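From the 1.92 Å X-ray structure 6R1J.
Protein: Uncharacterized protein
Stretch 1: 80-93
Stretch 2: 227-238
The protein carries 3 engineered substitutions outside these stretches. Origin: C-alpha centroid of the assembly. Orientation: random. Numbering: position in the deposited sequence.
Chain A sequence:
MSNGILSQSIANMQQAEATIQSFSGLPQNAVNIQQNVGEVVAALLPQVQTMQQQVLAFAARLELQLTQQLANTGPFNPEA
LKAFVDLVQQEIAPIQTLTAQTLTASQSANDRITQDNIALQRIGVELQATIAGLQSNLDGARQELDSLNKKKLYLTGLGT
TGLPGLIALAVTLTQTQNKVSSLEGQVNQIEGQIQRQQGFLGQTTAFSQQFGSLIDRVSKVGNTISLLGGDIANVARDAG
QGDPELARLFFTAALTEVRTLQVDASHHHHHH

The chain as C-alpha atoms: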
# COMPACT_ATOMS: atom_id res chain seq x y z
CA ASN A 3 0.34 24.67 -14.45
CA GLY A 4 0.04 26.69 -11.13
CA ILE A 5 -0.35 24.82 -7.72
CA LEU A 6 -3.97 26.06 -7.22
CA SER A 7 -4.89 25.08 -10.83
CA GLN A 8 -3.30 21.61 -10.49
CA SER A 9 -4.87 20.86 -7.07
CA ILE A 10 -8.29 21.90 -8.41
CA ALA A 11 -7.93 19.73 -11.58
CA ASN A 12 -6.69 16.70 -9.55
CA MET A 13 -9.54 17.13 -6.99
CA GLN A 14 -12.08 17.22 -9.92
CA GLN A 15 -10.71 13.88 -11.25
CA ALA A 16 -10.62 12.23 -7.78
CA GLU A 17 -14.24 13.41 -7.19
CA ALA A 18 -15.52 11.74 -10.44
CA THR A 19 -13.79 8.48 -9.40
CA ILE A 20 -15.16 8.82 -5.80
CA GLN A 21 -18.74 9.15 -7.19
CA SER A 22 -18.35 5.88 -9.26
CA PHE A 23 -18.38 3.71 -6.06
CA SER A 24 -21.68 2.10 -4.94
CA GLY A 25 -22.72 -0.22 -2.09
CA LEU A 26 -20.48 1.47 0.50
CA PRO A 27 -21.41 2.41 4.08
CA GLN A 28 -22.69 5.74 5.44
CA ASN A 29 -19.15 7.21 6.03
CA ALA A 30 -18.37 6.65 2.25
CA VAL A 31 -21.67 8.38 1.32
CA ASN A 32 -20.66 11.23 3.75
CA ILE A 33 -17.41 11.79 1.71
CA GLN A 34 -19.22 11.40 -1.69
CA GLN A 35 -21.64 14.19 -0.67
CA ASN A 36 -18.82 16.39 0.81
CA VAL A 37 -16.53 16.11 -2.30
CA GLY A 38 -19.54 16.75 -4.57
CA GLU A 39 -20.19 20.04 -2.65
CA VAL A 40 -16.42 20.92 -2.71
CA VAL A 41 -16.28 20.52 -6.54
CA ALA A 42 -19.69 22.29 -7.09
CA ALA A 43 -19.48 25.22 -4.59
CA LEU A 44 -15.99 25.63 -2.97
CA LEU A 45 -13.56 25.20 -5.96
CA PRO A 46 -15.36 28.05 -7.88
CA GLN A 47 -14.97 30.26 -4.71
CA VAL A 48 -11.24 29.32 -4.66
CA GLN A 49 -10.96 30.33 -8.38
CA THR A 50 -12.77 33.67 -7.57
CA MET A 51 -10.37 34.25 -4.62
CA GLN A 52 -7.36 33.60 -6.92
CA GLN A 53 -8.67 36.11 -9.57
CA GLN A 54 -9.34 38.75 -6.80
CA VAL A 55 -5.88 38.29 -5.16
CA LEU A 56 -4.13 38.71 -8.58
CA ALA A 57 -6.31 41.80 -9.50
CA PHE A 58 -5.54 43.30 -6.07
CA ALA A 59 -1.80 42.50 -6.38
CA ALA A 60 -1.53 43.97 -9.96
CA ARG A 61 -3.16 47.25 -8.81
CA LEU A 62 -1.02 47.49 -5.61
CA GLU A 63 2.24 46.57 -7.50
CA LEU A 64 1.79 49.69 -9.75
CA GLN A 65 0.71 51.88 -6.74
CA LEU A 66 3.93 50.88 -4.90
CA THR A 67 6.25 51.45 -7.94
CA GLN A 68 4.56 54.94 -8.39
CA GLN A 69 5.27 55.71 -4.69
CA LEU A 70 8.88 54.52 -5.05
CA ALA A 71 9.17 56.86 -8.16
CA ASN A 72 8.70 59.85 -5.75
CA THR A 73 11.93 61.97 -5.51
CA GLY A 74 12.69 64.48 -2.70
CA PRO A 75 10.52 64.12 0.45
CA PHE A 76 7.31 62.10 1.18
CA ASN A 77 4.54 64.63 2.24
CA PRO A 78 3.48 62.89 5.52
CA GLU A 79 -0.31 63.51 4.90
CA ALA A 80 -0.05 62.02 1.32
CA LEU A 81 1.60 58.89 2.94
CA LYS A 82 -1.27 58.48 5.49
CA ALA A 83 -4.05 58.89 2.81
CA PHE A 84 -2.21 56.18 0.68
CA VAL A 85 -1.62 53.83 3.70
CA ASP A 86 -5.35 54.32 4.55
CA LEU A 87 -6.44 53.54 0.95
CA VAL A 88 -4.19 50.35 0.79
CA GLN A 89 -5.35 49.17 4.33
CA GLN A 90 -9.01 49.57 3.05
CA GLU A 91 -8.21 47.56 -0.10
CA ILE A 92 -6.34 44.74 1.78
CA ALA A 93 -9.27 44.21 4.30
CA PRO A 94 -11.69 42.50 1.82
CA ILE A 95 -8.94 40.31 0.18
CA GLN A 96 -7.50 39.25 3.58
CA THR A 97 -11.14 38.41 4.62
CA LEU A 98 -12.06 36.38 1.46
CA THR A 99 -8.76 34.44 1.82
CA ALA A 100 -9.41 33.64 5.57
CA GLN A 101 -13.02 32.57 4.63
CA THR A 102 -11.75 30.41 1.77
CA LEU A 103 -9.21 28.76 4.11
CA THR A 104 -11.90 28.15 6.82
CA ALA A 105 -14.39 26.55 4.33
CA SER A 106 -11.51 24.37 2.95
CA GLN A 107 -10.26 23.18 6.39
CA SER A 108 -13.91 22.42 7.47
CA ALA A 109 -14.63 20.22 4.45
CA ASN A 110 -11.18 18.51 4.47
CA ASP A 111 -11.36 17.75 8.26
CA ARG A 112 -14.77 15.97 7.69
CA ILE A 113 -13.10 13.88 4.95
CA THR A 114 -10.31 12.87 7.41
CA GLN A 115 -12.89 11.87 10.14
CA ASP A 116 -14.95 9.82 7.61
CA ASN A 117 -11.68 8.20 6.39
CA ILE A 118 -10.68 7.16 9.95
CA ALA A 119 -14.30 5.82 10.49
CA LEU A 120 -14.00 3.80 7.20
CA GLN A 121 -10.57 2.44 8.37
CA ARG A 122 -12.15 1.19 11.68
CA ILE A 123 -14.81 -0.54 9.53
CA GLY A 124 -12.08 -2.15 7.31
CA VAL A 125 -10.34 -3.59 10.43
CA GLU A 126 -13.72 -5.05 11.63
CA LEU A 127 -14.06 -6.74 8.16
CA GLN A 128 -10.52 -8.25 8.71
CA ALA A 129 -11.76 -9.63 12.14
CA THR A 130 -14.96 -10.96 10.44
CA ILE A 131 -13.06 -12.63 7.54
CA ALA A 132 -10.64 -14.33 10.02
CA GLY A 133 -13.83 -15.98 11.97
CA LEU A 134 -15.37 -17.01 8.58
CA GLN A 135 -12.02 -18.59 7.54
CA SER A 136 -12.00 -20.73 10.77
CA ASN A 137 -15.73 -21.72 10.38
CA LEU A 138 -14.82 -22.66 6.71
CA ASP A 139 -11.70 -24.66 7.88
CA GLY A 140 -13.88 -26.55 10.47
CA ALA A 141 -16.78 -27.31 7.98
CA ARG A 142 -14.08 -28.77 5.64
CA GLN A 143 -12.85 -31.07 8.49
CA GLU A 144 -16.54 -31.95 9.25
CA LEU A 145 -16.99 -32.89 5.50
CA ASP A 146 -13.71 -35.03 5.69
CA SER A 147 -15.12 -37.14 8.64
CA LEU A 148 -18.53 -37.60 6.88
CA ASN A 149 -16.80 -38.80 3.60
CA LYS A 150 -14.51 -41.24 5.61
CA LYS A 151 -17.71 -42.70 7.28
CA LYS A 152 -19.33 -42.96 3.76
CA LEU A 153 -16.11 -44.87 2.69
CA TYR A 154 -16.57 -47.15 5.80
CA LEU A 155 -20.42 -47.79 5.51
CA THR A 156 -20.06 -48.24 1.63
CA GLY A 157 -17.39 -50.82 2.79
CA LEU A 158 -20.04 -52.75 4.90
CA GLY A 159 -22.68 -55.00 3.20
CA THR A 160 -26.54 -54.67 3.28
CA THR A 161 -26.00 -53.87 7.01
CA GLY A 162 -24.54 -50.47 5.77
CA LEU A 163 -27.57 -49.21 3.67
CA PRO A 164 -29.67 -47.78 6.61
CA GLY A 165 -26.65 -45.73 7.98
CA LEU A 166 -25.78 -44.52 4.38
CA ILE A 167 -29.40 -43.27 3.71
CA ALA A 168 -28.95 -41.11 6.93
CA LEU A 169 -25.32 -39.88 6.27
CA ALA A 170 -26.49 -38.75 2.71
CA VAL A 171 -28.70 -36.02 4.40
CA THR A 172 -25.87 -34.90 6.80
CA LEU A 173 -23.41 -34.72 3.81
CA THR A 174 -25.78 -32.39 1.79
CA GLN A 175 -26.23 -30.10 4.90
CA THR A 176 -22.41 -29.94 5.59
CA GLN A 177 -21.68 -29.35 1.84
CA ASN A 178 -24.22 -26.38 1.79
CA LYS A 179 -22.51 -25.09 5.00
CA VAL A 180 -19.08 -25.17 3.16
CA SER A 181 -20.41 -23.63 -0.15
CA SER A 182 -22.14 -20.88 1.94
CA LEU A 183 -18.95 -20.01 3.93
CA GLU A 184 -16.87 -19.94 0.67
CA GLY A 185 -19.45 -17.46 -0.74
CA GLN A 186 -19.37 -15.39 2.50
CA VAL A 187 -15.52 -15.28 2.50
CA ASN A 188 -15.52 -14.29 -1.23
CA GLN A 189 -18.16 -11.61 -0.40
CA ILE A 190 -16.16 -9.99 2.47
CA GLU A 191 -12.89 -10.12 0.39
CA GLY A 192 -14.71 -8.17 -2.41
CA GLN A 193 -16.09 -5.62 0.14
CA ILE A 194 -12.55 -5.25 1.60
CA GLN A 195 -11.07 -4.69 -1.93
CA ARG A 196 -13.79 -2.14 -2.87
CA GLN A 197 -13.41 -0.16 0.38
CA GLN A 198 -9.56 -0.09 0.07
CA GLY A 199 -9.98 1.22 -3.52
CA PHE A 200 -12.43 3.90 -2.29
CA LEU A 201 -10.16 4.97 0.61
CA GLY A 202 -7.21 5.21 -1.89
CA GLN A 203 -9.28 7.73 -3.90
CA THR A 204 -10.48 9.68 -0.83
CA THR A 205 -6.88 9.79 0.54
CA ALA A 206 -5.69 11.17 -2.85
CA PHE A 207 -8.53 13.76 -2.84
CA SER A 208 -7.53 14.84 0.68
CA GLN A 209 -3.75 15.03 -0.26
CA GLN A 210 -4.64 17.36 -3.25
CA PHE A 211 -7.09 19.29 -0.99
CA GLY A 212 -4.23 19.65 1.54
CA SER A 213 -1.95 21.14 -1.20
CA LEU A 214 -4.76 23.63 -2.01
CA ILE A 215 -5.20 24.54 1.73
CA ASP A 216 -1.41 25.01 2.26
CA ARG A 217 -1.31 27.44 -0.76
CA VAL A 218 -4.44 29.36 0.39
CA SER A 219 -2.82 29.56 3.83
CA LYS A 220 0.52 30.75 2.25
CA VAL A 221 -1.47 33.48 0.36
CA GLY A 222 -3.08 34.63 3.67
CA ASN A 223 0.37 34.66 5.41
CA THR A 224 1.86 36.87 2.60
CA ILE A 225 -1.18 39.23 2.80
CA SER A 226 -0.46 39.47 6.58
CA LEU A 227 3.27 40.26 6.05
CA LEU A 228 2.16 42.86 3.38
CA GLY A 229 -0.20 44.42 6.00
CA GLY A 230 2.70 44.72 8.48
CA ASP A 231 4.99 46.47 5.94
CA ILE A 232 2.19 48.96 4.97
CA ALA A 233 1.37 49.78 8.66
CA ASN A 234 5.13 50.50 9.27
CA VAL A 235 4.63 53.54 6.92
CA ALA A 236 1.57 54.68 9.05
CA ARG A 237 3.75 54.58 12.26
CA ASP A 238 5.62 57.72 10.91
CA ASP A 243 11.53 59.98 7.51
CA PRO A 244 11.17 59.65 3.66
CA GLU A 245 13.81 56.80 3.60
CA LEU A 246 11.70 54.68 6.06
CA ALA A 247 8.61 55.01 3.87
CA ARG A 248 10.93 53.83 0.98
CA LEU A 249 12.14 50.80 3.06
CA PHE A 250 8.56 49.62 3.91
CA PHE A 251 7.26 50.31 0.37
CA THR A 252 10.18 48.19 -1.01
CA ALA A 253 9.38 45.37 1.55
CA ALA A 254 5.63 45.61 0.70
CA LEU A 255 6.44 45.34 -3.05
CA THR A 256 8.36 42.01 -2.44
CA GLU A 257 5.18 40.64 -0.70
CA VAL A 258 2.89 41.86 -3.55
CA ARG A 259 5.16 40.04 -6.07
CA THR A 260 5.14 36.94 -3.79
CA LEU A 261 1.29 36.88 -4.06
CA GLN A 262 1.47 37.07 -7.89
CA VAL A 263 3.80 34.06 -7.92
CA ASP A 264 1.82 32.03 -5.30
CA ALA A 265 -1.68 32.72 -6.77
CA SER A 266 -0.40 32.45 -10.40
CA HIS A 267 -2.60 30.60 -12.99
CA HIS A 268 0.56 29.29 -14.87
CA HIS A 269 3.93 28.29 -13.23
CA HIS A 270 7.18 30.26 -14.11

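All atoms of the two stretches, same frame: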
# COMPACT_ATOMS: atom_id res chain seq x y z
N ALA A 80 0.12 62.81 2.57
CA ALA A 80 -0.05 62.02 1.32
C ALA A 80 0.21 60.55 1.67
O ALA A 80 -0.61 59.73 1.25
CB ALA A 80 0.86 62.53 0.23
N LEU A 81 1.28 60.25 2.43
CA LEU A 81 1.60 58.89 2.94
C LEU A 81 0.35 58.31 3.62
O LEU A 81 -0.09 57.24 3.23
CB LEU A 81 2.71 58.91 4.00
CG LEU A 81 4.16 58.93 3.54
CD1 LEU A 81 5.06 58.64 4.73
CD2 LEU A 81 4.42 57.91 2.43
N LYS A 82 -0.16 59.00 4.65
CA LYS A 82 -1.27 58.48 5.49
C LYS A 82 -2.48 58.19 4.60
O LYS A 82 -3.00 57.08 4.71
CB LYS A 82 -1.56 59.41 6.68
CG LYS A 82 -0.41 59.56 7.67
CD LYS A 82 0.24 58.25 8.12
CE LYS A 82 1.53 58.44 8.90
NZ LYS A 82 1.28 58.92 10.28
N ALA A 83 -2.92 59.11 3.74
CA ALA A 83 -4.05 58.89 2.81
C ALA A 83 -3.84 57.60 1.97
O ALA A 83 -4.84 56.90 1.70
CB ALA A 83 -4.22 60.06 1.89
N PHE A 84 -2.60 57.36 1.52
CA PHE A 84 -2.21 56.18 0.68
C PHE A 84 -2.31 54.92 1.55
O PHE A 84 -3.04 53.98 1.15
CB PHE A 84 -0.78 56.34 0.12
CG PHE A 84 -0.32 55.17 -0.72
CD1 PHE A 84 -0.89 54.94 -1.96
CD2 PHE A 84 0.62 54.28 -0.24
CE1 PHE A 84 -0.50 53.85 -2.72
CE2 PHE A 84 1.01 53.18 -1.00
CZ PHE A 84 0.46 52.98 -2.24
N VAL A 85 -1.62 54.93 2.70
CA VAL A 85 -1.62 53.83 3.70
C VAL A 85 -3.08 53.49 4.01
O VAL A 85 -3.44 52.28 3.94
CB VAL A 85 -0.80 54.18 4.96
CG1 VAL A 85 -1.01 53.17 6.07
CG2 VAL A 85 0.68 54.30 4.63
N ASP A 86 -3.91 54.52 4.25
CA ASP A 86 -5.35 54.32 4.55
C ASP A 86 -6.01 53.63 3.37
O ASP A 86 -6.78 52.69 3.60
CB ASP A 86 -6.12 55.62 4.79
CG ASP A 86 -5.91 56.30 6.13
OD1 ASP A 86 -5.23 55.69 6.98
OD2 ASP A 86 -6.44 57.43 6.31
N LEU A 87 -5.80 54.13 2.15
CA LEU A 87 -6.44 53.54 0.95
C LEU A 87 -6.02 52.05 0.79
O LEU A 87 -6.89 51.19 0.50
CB LEU A 87 -6.02 54.37 -0.26
CG LEU A 87 -6.51 53.81 -1.59
CD1 LEU A 87 -8.02 53.99 -1.71
CD2 LEU A 87 -5.77 54.46 -2.75
N VAL A 88 -4.73 51.74 0.96
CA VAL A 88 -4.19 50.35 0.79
C VAL A 88 -4.79 49.47 1.92
O VAL A 88 -5.29 48.39 1.58
CB VAL A 88 -2.65 50.32 0.79
CG1 VAL A 88 -2.11 48.89 0.82
CG2 VAL A 88 -2.06 51.07 -0.40
N GLN A 89 -4.77 49.94 3.18
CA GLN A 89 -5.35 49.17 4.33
C GLN A 89 -6.82 48.83 4.04
O GLN A 89 -7.23 47.68 4.31
CB GLN A 89 -5.18 49.92 5.65
CG GLN A 89 -3.77 49.79 6.22
CD GLN A 89 -3.56 50.56 7.50
OE1 GLN A 89 -4.39 51.37 7.92
NE2 GLN A 89 -2.41 50.34 8.13
N GLN A 90 -7.57 49.75 3.41
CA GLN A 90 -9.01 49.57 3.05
C GLN A 90 -9.15 48.56 1.92
O GLN A 90 -10.21 47.88 1.83
CB GLN A 90 -9.60 50.90 2.60
CG GLN A 90 -9.71 51.91 3.74
CD GLN A 90 -10.13 53.28 3.25
OE1 GLN A 90 -10.54 53.45 2.10
NE2 GLN A 90 -10.02 54.27 4.13
N GLU A 91 -8.15 48.48 1.05
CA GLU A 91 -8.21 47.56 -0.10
C GLU A 91 -7.70 46.17 0.31
O GLU A 91 -8.09 45.22 -0.35
CB GLU A 91 -7.50 48.20 -1.30
CG GLU A 91 -8.37 49.25 -1.96
CD GLU A 91 -7.68 50.02 -3.07
OE1 GLU A 91 -6.54 49.67 -3.43
OE2 GLU A 91 -8.29 50.99 -3.56
N ILE A 92 -6.81 46.06 1.29
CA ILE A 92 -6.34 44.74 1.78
C ILE A 92 -7.50 44.03 2.52
O ILE A 92 -7.73 42.86 2.26
CB ILE A 92 -5.12 44.95 2.69
CG1 ILE A 92 -3.86 45.22 1.86
CG2 ILE A 92 -4.88 43.79 3.65
CD1 ILE A 92 -2.75 45.82 2.66
N ALA A 93 -8.24 44.76 3.37
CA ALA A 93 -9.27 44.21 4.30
C ALA A 93 -10.13 43.17 3.60
O ALA A 93 -10.18 42.05 4.08
CB ALA A 93 -10.14 45.29 4.90
N LEU A 227 1.94 39.60 6.05
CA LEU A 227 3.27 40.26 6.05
C LEU A 227 3.15 41.60 5.29
O LEU A 227 3.71 42.60 5.76
CB LEU A 227 4.29 39.33 5.40
CG LEU A 227 4.59 38.00 6.09
CD1 LEU A 227 5.53 37.17 5.22
CD2 LEU A 227 5.19 38.24 7.47
N LEU A 228 2.38 41.63 4.19
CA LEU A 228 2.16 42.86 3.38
C LEU A 228 1.52 43.93 4.26
O LEU A 228 2.03 45.07 4.26
CB LEU A 228 1.27 42.51 2.19
CG LEU A 228 0.77 43.70 1.36
CD1 LEU A 228 1.94 44.47 0.75
CD2 LEU A 228 -0.14 43.22 0.26
N GLY A 229 0.47 43.56 5.02
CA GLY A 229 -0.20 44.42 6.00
C GLY A 229 0.76 45.05 6.98
O GLY A 229 0.62 46.26 7.27
N GLY A 230 1.72 44.27 7.48
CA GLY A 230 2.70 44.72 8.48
C GLY A 230 3.67 45.74 7.89
O GLY A 230 4.01 46.74 8.55
N ASP A 231 4.13 45.49 6.66
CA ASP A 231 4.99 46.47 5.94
C ASP A 231 4.22 47.79 5.80
O ASP A 231 4.77 48.84 6.16
CB ASP A 231 5.44 45.89 4.60
CG ASP A 231 6.48 44.80 4.75
OD1 ASP A 231 7.25 44.88 5.72
OD2 ASP A 231 6.58 43.93 3.85
N ILE A 232 2.99 47.76 5.30
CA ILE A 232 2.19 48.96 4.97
C ILE A 232 1.92 49.76 6.24
O ILE A 232 1.99 51.01 6.16
CB ILE A 232 0.91 48.57 4.21
CG1 ILE A 232 1.22 48.06 2.81
CG2 ILE A 232 -0.07 49.71 4.17
CD1 ILE A 232 1.83 49.12 1.90
N ALA A 233 1.66 49.10 7.37
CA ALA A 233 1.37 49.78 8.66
C ALA A 233 2.66 50.41 9.20
O ALA A 233 2.55 51.37 9.93
CB ALA A 233 0.73 48.82 9.63
N ASN A 234 3.84 49.91 8.83
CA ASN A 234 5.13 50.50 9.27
C ASN A 234 5.44 51.81 8.52
O ASN A 234 6.45 52.44 8.84
CB ASN A 234 6.26 49.48 9.19
CG ASN A 234 6.16 48.53 10.36
OD1 ASN A 234 5.78 48.94 11.46
ND2 ASN A 234 6.46 47.27 10.13
N VAL A 235 4.59 52.21 7.58
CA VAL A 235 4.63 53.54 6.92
C VAL A 235 3.74 54.49 7.74
O VAL A 235 4.11 55.67 7.90
CB VAL A 235 4.17 53.42 5.46
CG1 VAL A 235 4.22 54.76 4.72
CG2 VAL A 235 4.97 52.36 4.71
N ALA A 236 2.61 53.98 8.25
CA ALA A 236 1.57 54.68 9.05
C ALA A 236 2.11 55.09 10.43
O ALA A 236 1.56 56.03 11.03
CB ALA A 236 0.35 53.80 9.21
N ARG A 237 3.12 54.37 10.94
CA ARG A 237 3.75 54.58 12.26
C ARG A 237 4.50 55.92 12.28
O ARG A 237 4.64 56.49 13.38
CB ARG A 237 4.66 53.38 12.55
CG ARG A 237 5.27 53.36 13.94
CD ARG A 237 6.20 52.18 14.02
NE ARG A 237 7.34 52.34 13.11
CZ ARG A 237 8.28 51.42 12.90
NH1 ARG A 237 8.22 50.25 13.52
NH2 ARG A 237 9.27 51.68 12.07
N ASP A 238 4.94 56.40 11.11
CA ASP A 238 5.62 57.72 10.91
C ASP A 238 4.60 58.84 11.18
O ASP A 238 4.88 59.68 12.06
CB ASP A 238 6.19 57.87 9.49
CG ASP A 238 7.40 56.99 9.18
OD1 ASP A 238 7.95 56.39 10.14
OD2 ASP A 238 7.79 56.90 7.98
O HOH W 1 -1.74 47.59 7.21

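Residues 80-93 and 227-238 lie far apart in sequence but pack side by side as two helices running in nearly opposite directions. Their axes approach to 9.3 Å, with 155° between their N-to-C directions, so an advance along stretch 2 is a retreat along stretch 1. Together the two surfaces bury 559 Å², most of it from residues with aliphatic side chains.

The contact opens at Leu-228, whose CB points toward stretch 1 while the preceding Leu-227 is out of reach. Leu-228 meets Ile-92, its CG lying 4.3 Å from Ile-92 CD1, a loose apolar contact. The same methyl, Ile-92 CD1, also comes within 4.4 Å of Gly-229 CA. Here the backbones are not tightly apposed: the CA of Gly-229 and the CA of Gln-89 are 7.2 Å apart, and the coordinates leave room for a CB on the glycine. The gap on this side is bridged by a water. The water oxygen accepts a hydrogen bond from Gln-89 NE2 at 3.0 Å and donates one to Gly-229 O at 2.7 Å, tying an exposed side chain of one helix to the backbone of the other. Gly-229 O also accepts the helical hydrogen bond from Ala-233 N, at 3.0 Å, so the water is its second partner.

Gly-230 and Asp-231 fall on the side of the helix turned from stretch 1 and make no contact with it. One turn beyond Leu-228, Ile-232 is the centre of the interface and has the largest covered area of any residue in either stretch. With both chi angles in the m well, it reaches three residues on successive parts of the opposing helix: its CG1 is 4.0 Å from Val-88 CG1, while its CG2 lies 4.1 Å from Val-85 CG1 and 4.2 Å from Gln-89 CG. Ala-233 sits sideways to the contact, and its CB is 3.8 Å from Gln-89 NE2, so the amide that holds the water also brushes this small side chain.

Asn-234 points away, and the next residue, Val-235, returns to the interface. Its CG1 touches two residues of stretch 1, 3.6 Å from Val-85 CG2 and 3.9 Å from Leu-81 CD2. Val-85 thus touches Ile-232, Val-235 and Ala-236, since its CG1 also lies 3.5 Å from Ala-236 CB. The short side chain of Ala-236 accompanies the closest backbone register, with its CA only 5.9 Å from the CA of Lys-82.

The sole direct hydrogen bond between the stretches forms at this end. Although the CB of Lys-82 points sideways, the end of its side chain comes nearer, and Lys-82 NZ donates to Ala-236 O at 3.0 Å. Arg-237 points away from the contact, and beyond it Asp-238 C lies 3.4 Å from Lys-82 NZ. Residues 236-238 are poorly ordered, so the details of this polar end are less firmly fixed than the aliphatic packing around Ile-232.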